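Local coordinates for protein Tas1 (Pseudomonas aeruginosa, PDB 6OX6) that acts as a type VI secretion toxin, pyrophosphorylating adenosine nucleotides to (p)ppApp and so depleting ADP and ATP in competitor bacteria, at the interface of chains A and B. Coordinates in Å, arbitrary orientation; residue numbers count along the deposited sequence, not the author numbering. Chains: chain A, Tas1; chain B, Pa14_01140.

The interface of chains A and B. Residues chain A 413-416, 419; chain B 5-6, 9, 27, 55.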
loop_
_atom_site.group_PDB
_atom_site.type_symbol
_atom_site.label_atom_id
_atom_site.label_comp_id
_atom_site.label_asym_id
_atom_site.label_seq_id
_atom_site.Cartn_x
_atom_site.Cartn_y
_atom_site.Cartn_z
ATOM N N ASP A 413 -9.588 -10.441 12.385
ATOM C CA ASP A 413 -8.625 -11.507 12.622
ATOM C C ASP A 413 -8.483 -12.341 11.345
ATOM O O ASP A 413 -9.419 -12.397 10.539
ATOM C CB ASP A 413 -9.115 -12.355 13.810
ATOM C CG ASP A 413 -8.346 -13.650 13.991
ATOM O OD1 ASP A 413 -7.502 -13.727 14.913
ATOM O OD2 ASP A 413 -8.577 -14.599 13.216
ATOM N N PRO A 414 -7.325 -12.980 11.118
ATOM C CA PRO A 414 -7.118 -13.664 9.829
ATOM C C PRO A 414 -8.069 -14.847 9.604
ATOM O O PRO A 414 -8.312 -15.215 8.448
ATOM C CB PRO A 414 -5.652 -14.120 9.892
ATOM C CG PRO A 414 -4.997 -13.186 10.898
ATOM C CD PRO A 414 -6.073 -12.908 11.914
ATOM N N LYS A 415 -8.646 -15.421 10.658
ATOM C CA LYS A 415 -9.629 -16.479 10.496
ATOM C C LYS A 415 -11.056 -15.982 10.707
ATOM O O LYS A 415 -11.950 -16.791 10.979
ATOM C CB LYS A 415 -9.312 -17.668 11.424
ATOM C CG LYS A 415 -9.258 -17.351 12.887
ATOM C CD LYS A 415 -8.841 -18.531 13.802
ATOM C CE LYS A 415 -7.548 -19.211 13.386
ATOM N NZ LYS A 415 -7.088 -20.209 14.429
ATOM N N SER A 416 -11.308 -14.677 10.539
ATOM C CA SER A 416 -12.644 -14.155 10.837
ATOM C C SER A 416 -13.716 -14.741 9.909
ATOM O O SER A 416 -13.520 -14.819 8.689
ATOM C CB SER A 416 -12.673 -12.631 10.730
ATOM O OG SER A 416 -14.034 -12.209 10.577
ATOM N N ALA A 419 -14.673 -11.682 7.206
ATOM C CA ALA A 419 -13.896 -11.231 6.046
ATOM C C ALA A 419 -14.445 -11.445 4.642
ATOM O O ALA A 419 -14.495 -10.518 3.833
ATOM C CB ALA A 419 -12.473 -11.784 6.147
ATOM N N LYS B 5 -8.425 -13.606 4.028
ATOM C CA LYS B 5 -8.754 -13.986 5.404
ATOM C C LYS B 5 -9.876 -15.026 5.422
ATOM O O LYS B 5 -10.704 -15.100 4.511
ATOM C CB LYS B 5 -9.157 -12.762 6.239
ATOM C CG LYS B 5 -7.994 -11.788 6.543
ATOM C CD LYS B 5 -8.457 -10.556 7.351
ATOM C CE LYS B 5 -7.307 -9.576 7.596
ATOM N NZ LYS B 5 -7.775 -8.273 8.246
ATOM N N GLY B 6 -9.882 -15.851 6.463
ATOM C CA GLY B 6 -10.894 -16.887 6.600
ATOM C C GLY B 6 -10.385 -18.319 6.563
ATOM O O GLY B 6 -9.514 -18.701 7.356
ATOM N N PHE B 9 -6.551 -19.738 7.048
ATOM C CA PHE B 9 -5.907 -19.426 8.314
ATOM C C PHE B 9 -6.441 -20.279 9.455
ATOM O O PHE B 9 -5.757 -20.480 10.466
ATOM C CB PHE B 9 -6.113 -17.943 8.620
ATOM C CG PHE B 9 -5.284 -17.046 7.757
ATOM C CD1 PHE B 9 -5.774 -16.591 6.543
ATOM C CD2 PHE B 9 -3.997 -16.710 8.134
ATOM C CE1 PHE B 9 -4.996 -15.781 5.728
ATOM C CE2 PHE B 9 -3.210 -15.895 7.331
ATOM C CZ PHE B 9 -3.715 -15.432 6.117
ATOM N N TRP B 27 2.180 -17.481 9.929
ATOM C CA TRP B 27 0.972 -17.637 10.725
ATOM C C TRP B 27 0.950 -19.024 11.362
ATOM O O TRP B 27 1.155 -20.037 10.688
ATOM C CB TRP B 27 -0.254 -17.402 9.844
ATOM C CG TRP B 27 -1.576 -17.902 10.360
ATOM C CD1 TRP B 27 -2.247 -19.017 9.945
ATOM C CD2 TRP B 27 -2.403 -17.289 11.370
ATOM N NE1 TRP B 27 -3.432 -19.142 10.636
ATOM C CE2 TRP B 27 -3.549 -18.096 11.518
ATOM C CE3 TRP B 27 -2.278 -16.139 12.169
ATOM C CZ2 TRP B 27 -4.570 -17.787 12.419
ATOM C CZ3 TRP B 27 -3.291 -15.832 13.070
ATOM C CH2 TRP B 27 -4.427 -16.654 13.181
ATOM N N PHE B 55 1.089 -6.100 7.396
ATOM C CA PHE B 55 0.562 -7.458 7.315
ATOM C C PHE B 55 -0.668 -7.542 6.409
ATOM O O PHE B 55 -0.769 -8.439 5.563
ATOM C CB PHE B 55 0.205 -7.966 8.705
ATOM C CG PHE B 55 -0.480 -9.319 8.678
ATOM C CD1 PHE B 55 0.222 -10.448 8.270
ATOM C CD2 PHE B 55 -1.826 -9.452 9.016
ATOM C CE1 PHE B 55 -0.383 -11.687 8.235
ATOM C CE2 PHE B 55 -2.445 -10.709 8.975
ATOM C CZ PHE B 55 -1.724 -11.820 8.586
#
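A:Pro414 enters a small aromatic pocket on the immunity protein formed by B:Phe9, B:Trp27 and B:Phe55, and so illustrates how a toxin loop can pair an apolar knob with a backbone bond. The patch belongs to the toxin–immunity interface, through which the partner helps prevent early activation of Tas1; the structure alone does not show whether this patch blocks activity. The loop leads into helix 419-435 of Tas1. Followed outward, the proline ring passes from the B:Phe9 face at CB to the indole of B:Trp27 at CG and CD. CB sits over one face of the B:Phe9 ring, 3.8 Å from its centroid, in a CH-pi contact displaced toward the rim. CG, the tip, reaches CZ3 of the B:Trp27 indole at 3.8 Å and, with the two side chains crossing at about a right angle, CE2 of B:Phe55. CD turns back past the same indole carbon to the backbone nitrogen. The carbonyl of A:Pro414 supplies the polar half of the contact: its O accepts a hydrogen bond from the backbone N of B:Gly6 at 2.6 Å, with the donor tilted 20° from the carbonyl plane.

Bonds within each chain help to place the touching groups. In the immunity protein, B:Trp27 NE1 donates to the backbone O of B:Phe9 at 2.7 Å, nearly within the indole plane, which should fix the ring's rotation. In the toxin, A:Lys415 N donates a hydrogen bond to the carboxylate OD2 of A:Asp413, a poorly ordered residue, so its steadying role is uncertain. Extended beyond CG, B:Lys5 runs along the A:Pro414 backbone, and its CB packs tightly on the methyl of A:Ala419, at 3.5 Å from CB. The A:Lys415 chain bends at its third torsion (chi3 52°), which brings its CE to the edge of the indole, in the ring plane, 3.4 Å from B:Trp27 CZ2.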